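Local coordinates for protein glycoside Hydrolase Family 43_12 (Metagenome, PDB 7JVH) that probably hydrolyses arabinose- or xylose-containing plant polysaccharides or oligosaccharides, as a family 43 glycoside hydrolase from the capybara gut metagenome, at residues L104-T107 against S108-D111; Q215-P218 against G219-K222; D422-I425 against T426-Q429; I462-Q465 against N466-C469. All coordinates share one frame; numbering follows the deposited sequence.

Contact 1. Residues L104-T107 against S108-D111; sequences LDRT and SQLD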
loop_
_atom_site.group_PDB
_atom_site.type_symbol
_atom_site.label_atom_id
_atom_site.label_comp_id
_atom_site.label_asym_id
_atom_site.label_seq_id
_atom_site.Cartn_x
_atom_site.Cartn_y
_atom_site.Cartn_z
ATOM N N LEU A 104 -4.973 -9.562 -6.874
ATOM C CA LEU A 104 -5.362 -9.111 -8.209
ATOM C C LEU A 104 -4.114 -9.022 -9.080
ATOM O O LEU A 104 -3.475 -7.968 -9.161
ATOM C CB LEU A 104 -6.097 -7.761 -8.140
ATOM C CG LEU A 104 -7.282 -7.672 -7.161
ATOM C CD1 LEU A 104 -7.952 -6.317 -7.237
ATOM C CD2 LEU A 104 -8.319 -8.752 -7.407
ATOM N N ASP A 105 -3.774 -10.146 -9.728
ATOM C CA ASP A 105 -2.566 -10.271 -10.540
ATOM C C ASP A 105 -2.783 -10.598 -12.025
ATOM O O ASP A 105 -1.818 -10.763 -12.775
ATOM C CB ASP A 105 -1.610 -11.295 -9.904
ATOM C CG ASP A 105 -2.223 -12.682 -9.755
ATOM O OD1 ASP A 105 -3.411 -12.867 -10.076
ATOM O OD2 ASP A 105 -1.498 -13.599 -9.326
ATOM N N ARG A 106 -4.046 -10.697 -12.450
ATOM C CA ARG A 106 -4.388 -10.832 -13.860
ATOM C C ARG A 106 -5.067 -9.551 -14.328
ATOM O O ARG A 106 -5.735 -8.864 -13.545
ATOM C CB ARG A 106 -5.309 -12.028 -14.088
ATOM C CG ARG A 106 -4.682 -13.367 -13.755
ATOM C CD ARG A 106 -5.546 -14.523 -14.227
ATOM N NE ARG A 106 -6.892 -14.478 -13.646
ATOM C CZ ARG A 106 -7.206 -14.848 -12.403
ATOM N NH1 ARG A 106 -6.278 -15.308 -11.578
ATOM N NH2 ARG A 106 -8.460 -14.759 -11.987
ATOM N N THR A 107 -4.871 -9.226 -15.615
ATOM C CA THR A 107 -5.496 -8.070 -16.250
ATOM C C THR A 107 -7.014 -8.179 -16.270
ATOM O O THR A 107 -7.700 -7.172 -16.259
ATOM C CB THR A 107 -4.912 -7.851 -17.657
ATOM O OG1 THR A 107 -3.524 -7.515 -17.511
ATOM C CG2 THR A 107 -5.606 -6.708 -18.392
ATOM N N SER A 108 -7.532 -9.411 -16.268
ATOM C CA SER A 108 -8.978 -9.675 -16.168
ATOM C C SER A 108 -9.587 -9.311 -14.809
ATOM O O SER A 108 -10.797 -9.207 -14.679
ATOM C CB SER A 108 -9.276 -11.138 -16.481
ATOM O OG SER A 108 -8.605 -11.983 -15.568
ATOM N N GLN A 109 -8.736 -9.148 -13.793
ATOM C CA GLN A 109 -9.157 -8.720 -12.459
ATOM C C GLN A 109 -8.956 -7.222 -12.260
ATOM O O GLN A 109 -9.682 -6.587 -11.492
ATOM C CB GLN A 109 -8.357 -9.468 -11.388
ATOM C CG GLN A 109 -8.583 -10.975 -11.347
ATOM C CD GLN A 109 -7.518 -11.704 -10.521
ATOM O OE1 GLN A 109 -6.314 -11.465 -10.689
ATOM N NE2 GLN A 109 -7.961 -12.606 -9.643
ATOM N N LEU A 110 -7.955 -6.666 -12.952
ATOM C CA LEU A 110 -7.486 -5.294 -12.746
ATOM C C LEU A 110 -6.655 -4.842 -13.938
ATOM O O LEU A 110 -5.633 -5.454 -14.262
ATOM C CB LEU A 110 -6.651 -5.224 -11.462
ATOM C CG LEU A 110 -5.850 -3.968 -11.111
ATOM C CD1 LEU A 110 -6.737 -2.754 -10.877
ATOM C CD2 LEU A 110 -5.008 -4.236 -9.878
ATOM N N ASP A 111 -7.102 -3.761 -14.586
ATOM C CA ASP A 111 -6.488 -3.229 -15.795
ATOM C C ASP A 111 -6.361 -1.720 -15.632
ATOM O O ASP A 111 -7.213 -0.966 -16.110
ATOM C CB ASP A 111 -7.352 -3.580 -17.007
ATOM C CG ASP A 111 -6.829 -3.001 -18.306
ATOM O OD1 ASP A 111 -5.702 -2.497 -18.326
ATOM O OD2 ASP A 111 -7.555 -3.047 -19.319
#
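The flat side-chain ends of R106 and Q109 stack, the amide lying over one face of the guanidinium with the two planes 28° apart. Q109 CD sits 3.5 Å above the R106 guanidinium plane, offset toward its rim, and Q109 NE2 comes within 3.2 Å of R106 NH2; as both are donors, the approach is a stacking contact and not a hydrogen bond. S108 OG stands obliquely to the guanidinium, 3.6 Å from R106 NE without bonding to it, and is instead hydrogen-bonded to D163. R106 NH2 pairs with the carboxylate of D163 and the carbonyl of W161, while Q109 NE2 is bound by S162 O, so both stacked groups are also bonded to residues 161-163.

The amide oxygen turns back to the main chain. Q109 OE1 accepts from R106 N over 3.0 Å at 155°, and more weakly from D105 N. Closing the turn, Q109 N binds R106 O at 3.0 Å, from above the carbonyl plane rather than on a lone pair. This tight turn belongs to the link between two neighbouring four-stranded blades of the β-propeller, those ending in strand 98-102 and beginning with strand 120-129. An alanine in place of Q109 would probably leave the backbone N-H groups of D105 and R106 without their shared acceptor and one face of the guanidinium without its stacked amide.

Beneath the turn, L104 CB meets L110 CD2 at 4.1 Å, and both leucines continue onto I121 and E141. Toward solvent, T107 CG2 crosses to D111 CB at 3.8 Å, beside the carboxylate that bonds to T113.

Contact 2. Residues Q215-P218 against G219-K222; sequences QIIP and GTDK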
loop_
_atom_site.group_PDB
_atom_site.type_symbol
_atom_site.label_atom_id
_atom_site.label_comp_id
_atom_site.label_asym_id
_atom_site.label_seq_id
_atom_site.Cartn_x
_atom_site.Cartn_y
_atom_site.Cartn_z
ATOM N N GLN A 215 -24.059 -11.645 -4.854
ATOM C CA GLN A 215 -24.699 -10.361 -5.096
ATOM C C GLN A 215 -25.598 -10.044 -3.902
ATOM O O GLN A 215 -26.145 -10.963 -3.281
ATOM C CB GLN A 215 -25.526 -10.416 -6.390
ATOM C CG GLN A 215 -26.143 -9.091 -6.806
ATOM C CD GLN A 215 -25.101 -8.033 -7.100
ATOM O OE1 GLN A 215 -24.778 -7.207 -6.228
ATOM N NE2 GLN A 215 -24.561 -8.048 -8.324
ATOM N N ILE A 216 -25.727 -8.750 -3.579
ATOM C CA ILE A 216 -26.639 -8.293 -2.538
ATOM C C ILE A 216 -28.084 -8.596 -2.950
ATOM O O ILE A 216 -28.378 -8.680 -4.147
ATOM C CB ILE A 216 -26.448 -6.787 -2.202
ATOM C CG1 ILE A 216 -26.526 -5.870 -3.443
ATOM C CG2 ILE A 216 -25.095 -6.571 -1.535
ATOM C CD1 ILE A 216 -27.909 -5.658 -4.014
ATOM N N ILE A 217 -28.962 -8.808 -1.960
ATOM C CA ILE A 217 -30.384 -9.008 -2.205
ATOM C C ILE A 217 -31.069 -7.642 -2.197
ATOM O O ILE A 217 -31.062 -6.949 -1.177
ATOM C CB ILE A 217 -31.051 -9.954 -1.175
ATOM C CG1 ILE A 217 -30.512 -11.383 -1.324
ATOM C CG2 ILE A 217 -32.564 -9.998 -1.375
ATOM C CD1 ILE A 217 -29.250 -11.656 -0.550
ATOM N N PRO A 218 -31.663 -7.204 -3.332
ATOM C CA PRO A 218 -32.417 -5.946 -3.373
ATOM C C PRO A 218 -33.538 -5.867 -2.340
ATOM O O PRO A 218 -34.213 -6.850 -2.110
ATOM C CB PRO A 218 -32.982 -5.935 -4.798
ATOM C CG PRO A 218 -32.037 -6.792 -5.586
ATOM C CD PRO A 218 -31.604 -7.872 -4.644
ATOM N N GLY A 219 -33.687 -4.699 -1.707
ATOM C CA GLY A 219 -34.668 -4.463 -0.660
ATOM C C GLY A 219 -34.231 -4.795 0.759
ATOM O O GLY A 219 -34.973 -4.550 1.696
ATOM N N THR A 220 -33.013 -5.326 0.922
ATOM C CA THR A 220 -32.508 -5.731 2.237
ATOM C C THR A 220 -31.571 -4.692 2.850
ATOM O O THR A 220 -31.072 -4.891 3.952
ATOM C CB THR A 220 -31.777 -7.091 2.185
ATOM O OG1 THR A 220 -30.577 -6.978 1.402
ATOM C CG2 THR A 220 -32.686 -8.175 1.592
ATOM N N ASP A 221 -31.352 -3.584 2.132
ATOM C CA ASP A 221 -30.459 -2.526 2.576
ATOM C C ASP A 221 -31.061 -1.730 3.720
ATOM O O ASP A 221 -32.248 -1.474 3.739
ATOM C CB ASP A 221 -30.064 -1.588 1.432
ATOM C CG ASP A 221 -31.262 -0.926 0.748
ATOM O OD1 ASP A 221 -32.233 -1.625 0.405
ATOM O OD2 ASP A 221 -31.241 0.294 0.531
ATOM N N LYS A 222 -30.215 -1.359 4.685
ATOM C CA LYS A 222 -30.591 -0.528 5.817
ATOM C C LYS A 222 -29.380 0.247 6.301
ATOM O O LYS A 222 -28.274 -0.301 6.397
ATOM C CB LYS A 222 -31.100 -1.396 6.962
ATOM C CG LYS A 222 -31.706 -0.604 8.109
ATOM C CD LYS A 222 -31.692 -1.348 9.416
ATOM C CE LYS A 222 -32.335 -0.493 10.497
ATOM N NZ LYS A 222 -32.119 -1.085 11.862
#
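I217 O is gripped twice by T220, once by its hydroxyl and once by its backbone N-H. The hydroxyl bond is the shorter: T220 OG1 donates to I217 O over 2.6 Å, in the carbonyl plane and on a lone pair. T220 N reaches the same I217 O from 3.3 Å, with 147° at the hydrogen and a tilt away from that plane. With OG1 set between its own backbone N and carbonyl carbon (chi1 66°), T220 can bring hydroxyl and amide to a single acceptor. Its methyl lies beside the same carbonyl and packs on the I217 side chain, T220 CG2 touching I217 CG2 at 3.5 Å.

P218 and G219 carry the chain round the corner between these two residues. G219 has a positive phi (88°), and a β-carbon here would collide with P218 O, which accounts for a glycine at this corner. On the incoming side, I216 N bonds to Q215 OE1 at 3.2 Å, and that same oxygen also receives the N-H of H168.

One strand further in, T220 OG1 meets the backbone N of E208, whose main chain also bonds to I217; the hydroxyl thereby links the corner to the neighbouring strand 203-210. The T220 side chain rests on W207, while its carbonyl is taken by Y274 OH. K222 resumes the pairing through I206. The whole is a type II β turn, I217 to T220, kinking strand 215-226, the outermost strand of a four-stranded propeller blade, on the surface of the enzyme.

Contact 3. Residues D422-I425 against T426-Q429; sequences DANI and TEVQ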
loop_
_atom_site.group_PDB
_atom_site.type_symbol
_atom_site.label_atom_id
_atom_site.label_comp_id
_atom_site.label_asym_id
_atom_site.label_seq_id
_atom_site.Cartn_x
_atom_site.Cartn_y
_atom_site.Cartn_z
ATOM N N ASP A 422 5.702 3.037 -25.141
ATOM C CA ASP A 422 5.546 4.330 -25.803
ATOM C C ASP A 422 5.479 5.515 -24.847
ATOM O O ASP A 422 5.958 6.600 -25.176
ATOM C CB ASP A 422 4.330 4.308 -26.720
ATOM C CG ASP A 422 4.562 3.472 -27.970
ATOM O OD1 ASP A 422 5.728 3.347 -28.413
ATOM O OD2 ASP A 422 3.567 2.964 -28.538
ATOM N N ALA A 423 4.907 5.294 -23.665
ATOM C CA ALA A 423 4.601 6.369 -22.730
ATOM C C ALA A 423 5.844 6.911 -22.045
ATOM O O ALA A 423 6.684 6.135 -21.599
ATOM C CB ALA A 423 3.599 5.886 -21.693
ATOM N N ASN A 424 5.947 8.243 -21.948
ATOM C CA ASN A 424 6.945 8.869 -21.102
ATOM C C ASN A 424 6.431 8.900 -19.656
ATOM O O ASN A 424 5.308 8.542 -19.377
ATOM C CB ASN A 424 7.387 10.242 -21.638
ATOM C CG ASN A 424 6.382 11.343 -21.398
ATOM O OD1 ASN A 424 5.686 11.382 -20.370
ATOM N ND2 ASN A 424 6.308 12.273 -22.348
ATOM N N ILE A 425 7.293 9.312 -18.727
ATOM C CA ILE A 425 6.999 9.201 -17.307
ATOM C C ILE A 425 5.828 10.055 -16.763
ATOM O O ILE A 425 5.244 9.705 -15.734
ATOM C CB ILE A 425 8.275 9.401 -16.453
ATOM C CG1 ILE A 425 8.080 8.738 -15.089
ATOM C CG2 ILE A 425 8.643 10.881 -16.325
ATOM C CD1 ILE A 425 9.353 8.653 -14.272
ATOM N N THR A 426 5.483 11.134 -17.472
ATOM C CA THR A 426 4.505 12.109 -17.008
ATOM C C THR A 426 3.055 11.764 -17.392
ATOM O O THR A 426 2.142 12.507 -17.065
ATOM C CB THR A 426 4.858 13.501 -17.570
ATOM O OG1 THR A 426 4.828 13.457 -19.006
ATOM C CG2 THR A 426 6.220 13.930 -17.084
ATOM N N GLU A 427 2.875 10.627 -18.075
ATOM C CA GLU A 427 1.611 10.248 -18.666
ATOM C C GLU A 427 0.821 9.317 -17.785
ATOM O O GLU A 427 1.395 8.478 -17.103
ATOM C CB GLU A 427 1.841 9.572 -20.009
ATOM C CG GLU A 427 2.365 10.510 -21.077
ATOM C CD GLU A 427 2.549 9.833 -22.408
ATOM O OE1 GLU A 427 1.600 9.202 -22.910
ATOM O OE2 GLU A 427 3.656 9.940 -22.958
ATOM N N VAL A 428 -0.519 9.455 -17.836
ATOM C CA VAL A 428 -1.438 8.548 -17.172
ATOM C C VAL A 428 -1.624 7.352 -18.116
ATOM O O VAL A 428 -2.646 7.178 -18.768
ATOM C CB VAL A 428 -2.763 9.250 -16.833
ATOM C CG1 VAL A 428 -3.743 8.298 -16.150
ATOM C CG2 VAL A 428 -2.484 10.500 -15.996
ATOM N N GLN A 429 -0.589 6.508 -18.159
ATOM C CA GLN A 429 -0.466 5.392 -19.091
ATOM C C GLN A 429 0.454 4.385 -18.415
ATOM O O GLN A 429 1.143 4.731 -17.461
ATOM C CB GLN A 429 0.199 5.871 -20.397
ATOM C CG GLN A 429 -0.638 6.813 -21.252
ATOM C CD GLN A 429 -1.823 6.112 -21.863
ATOM O OE1 GLN A 429 -1.635 5.131 -22.584
ATOM N NE2 GLN A 429 -3.060 6.609 -21.603
#
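N424 and E427 are the ends of a type I β turn in the loop between strands 416-418 and 433-437 of the C-terminal concanavalin A-like domain. The turn's own backbone bond is weak, E427 N to N424 O at 3.5 Å, and side chains from both ends reinforce it. N424 OD1 accepts twice from T426, from its hydroxyl OG1 at 2.6 Å and from its backbone N at 2.9 Å, the latter being the bond of an Asx turn. Both donors come from the same face of the amide, tilted out of its plane. In return, E427 sends its extended chain back across the turn, and E427 OE2 accepts from N424 N at 3.0 Å, met from above the carboxylate plane with 160° at the hydrogen. The amide and carboxylate planes stand almost perpendicular, 89° apart.

Beside the polar pair, A423 CB packs on Q429 CB at 3.6 Å, bringing the two limbs of the loop together beyond an inverse γ turn centred on V428. The T426 side chain leans on F498 and T500, and a glycerol, probably from the crystallisation liquor, binds I425 N. The N-H groups of N424 and T426, either side of I425, thus bind side-chain oxygens from within the turn itself, and the doubly engaged OD1 is likely to fix the flip of the N424 amide, while the N-H of N424 should ease some of the negative charge on E427.

Contact 4. Residues I462-Q465 against N466-C469; sequences ICYQ and NEAC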
loop_
_atom_site.group_PDB
_atom_site.type_symbol
_atom_site.label_atom_id
_atom_site.label_comp_id
_atom_site.label_asym_id
_atom_site.label_seq_id
_atom_site.Cartn_x
_atom_site.Cartn_y
_atom_site.Cartn_z
ATOM N N ILE A 462 14.602 5.935 -10.827
ATOM C CA ILE A 462 13.420 6.769 -10.623
ATOM C C ILE A 462 12.965 6.786 -9.162
ATOM O O ILE A 462 12.872 5.736 -8.523
ATOM C CB ILE A 462 12.224 6.258 -11.457
ATOM C CG1 ILE A 462 12.622 6.053 -12.915
ATOM C CG2 ILE A 462 11.057 7.231 -11.342
ATOM C CD1 ILE A 462 11.538 5.458 -13.768
ATOM N N CYS A 463 12.675 7.992 -8.659
ATOM C CA CYS A 463 11.917 8.217 -7.435
ATOM C C CYS A 463 10.560 8.851 -7.852
ATOM O O CYS A 463 10.527 9.936 -8.444
ATOM C CB CYS A 463 12.703 9.121 -6.476
ATOM S SG CYS A 463 14.374 8.520 -6.066
ATOM N N TYR A 464 9.461 8.158 -7.521
ATOM C CA TYR A 464 8.137 8.399 -8.087
ATOM C C TYR A 464 7.062 8.482 -7.005
ATOM O O TYR A 464 6.853 7.529 -6.262
ATOM C CB TYR A 464 7.789 7.224 -9.005
ATOM C CG TYR A 464 6.561 7.389 -9.875
ATOM C CD1 TYR A 464 5.285 7.044 -9.409
ATOM C CD2 TYR A 464 6.678 7.815 -11.197
ATOM C CE1 TYR A 464 4.170 7.174 -10.224
ATOM C CE2 TYR A 464 5.574 7.913 -12.023
ATOM C CZ TYR A 464 4.316 7.604 -11.523
ATOM O OH TYR A 464 3.165 7.720 -12.288
ATOM N N GLN A 465 6.364 9.620 -6.944
ATOM C CA GLN A 465 5.137 9.773 -6.156
ATOM C C GLN A 465 3.935 9.644 -7.102
ATOM O O GLN A 465 3.081 8.768 -6.928
ATOM C CB GLN A 465 5.144 11.113 -5.427
ATOM C CG GLN A 465 3.858 11.524 -4.712
ATOM C CD GLN A 465 3.248 10.427 -3.838
ATOM O OE1 GLN A 465 2.114 10.049 -4.078
ATOM N NE2 GLN A 465 3.986 9.912 -2.846
ATOM N N ASN A 466 3.893 10.508 -8.116
ATOM C CA ASN A 466 2.978 10.355 -9.244
ATOM C C ASN A 466 3.615 10.848 -10.554
ATOM O O ASN A 466 4.749 11.361 -10.569
ATOM C CB ASN A 466 1.600 11.007 -8.967
ATOM C CG ASN A 466 1.636 12.505 -8.913
ATOM O OD1 ASN A 466 2.181 13.169 -9.795
ATOM N ND2 ASN A 466 1.024 13.056 -7.878
ATOM N N GLU A 467 2.878 10.674 -11.652
ATOM C CA GLU A 467 3.358 10.981 -12.994
ATOM C C GLU A 467 3.926 12.410 -13.145
ATOM O O GLU A 467 4.714 12.668 -14.045
ATOM C CB GLU A 467 2.262 10.753 -14.032
ATOM C CG GLU A 467 0.968 11.550 -13.782
ATOM C CD GLU A 467 -0.056 10.850 -12.894
ATOM O OE1 GLU A 467 0.138 9.689 -12.495
ATOM O OE2 GLU A 467 -1.091 11.458 -12.638
ATOM N N ALA A 468 3.521 13.325 -12.261
ATOM C CA ALA A 468 3.955 14.725 -12.279
ATOM C C ALA A 468 4.695 15.131 -11.002
ATOM O O ALA A 468 4.917 16.313 -10.747
ATOM C CB ALA A 468 2.749 15.642 -12.497
ATOM N N CYS A 469 5.073 14.129 -10.202
ATOM C CA CYS A 469 5.818 14.313 -8.963
ATOM C C CYS A 469 6.840 13.200 -8.899
ATOM O O CYS A 469 6.625 12.166 -8.247
ATOM C CB CYS A 469 4.861 14.279 -7.770
ATOM S SG CYS A 469 3.994 15.854 -7.504
HETATM O O HOH W 1 0.273 11.269 -5.737
#
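Y464 packs its ring against the backbone of N466 and E467 in a buried contact where strand 458-464 ends and the chain turns into strand 469-477. The hairpin belongs to one sheet of the C-terminal concanavalin A-like domain and carries a classic β bulge, in which Q465 and N466 both face C469. C469 O accepts from Q465 N at 2.9 Å, the donor nitrogen lying nearly along the C=O axis, and from N466 N at 3.2 Å. A type I turn from N466 to C469 closes the hairpin through C469 N and N466 O.

With CG of Y464 anti to the backbone N (chi1 -170°), the ring lies over the turn, N466 C standing 3.5 Å above one face and offset toward its rim. The hydroxyl passes 3.0 Å from E467 N at an angle too poor for a bond; Y464 OH bonds weakly to R401, the residue that also forms a salt bridge with E467. An alanine at Y464 is likely to open a gap over the N466-E467 peptide and leave F435 without the ring it meets.

N466 uses both ends of its amide, the oxygen within the turn and the nitrogen on a water. N466 OD1 takes the N-H of A468 at 2.8 Å, in the carbonyl plane, making an Asx turn. Q465 NE2 is held by the carbonyls of L548 and T557, while a water 2.8 Å from Q465 OE1 accepts from N466 ND2 at 2.9 Å.

In the fold
From the N terminus the four contacts follow one another in series, each a local turn, and none nests within or crosses another. Contact 1 bends the link between two successive propeller blades; contact 2 kinks the outermost strand of the blade after these two, its centre about 27 Å from that of contact 1. The chain then passes through the remaining two blades into the C-terminal domain. There contact 3 folds a surface loop and contact 4 closes a buried hairpin. Only these two touch: I425 CD1 lies 3.7 Å from I462 CG2, and T426 O lies 3.5 Å from E467 CB. The 422-429 loop is thereby packed on the 462-469 hairpin, whereas contact 2 lies about 41 Å from contact 3, centre to centre.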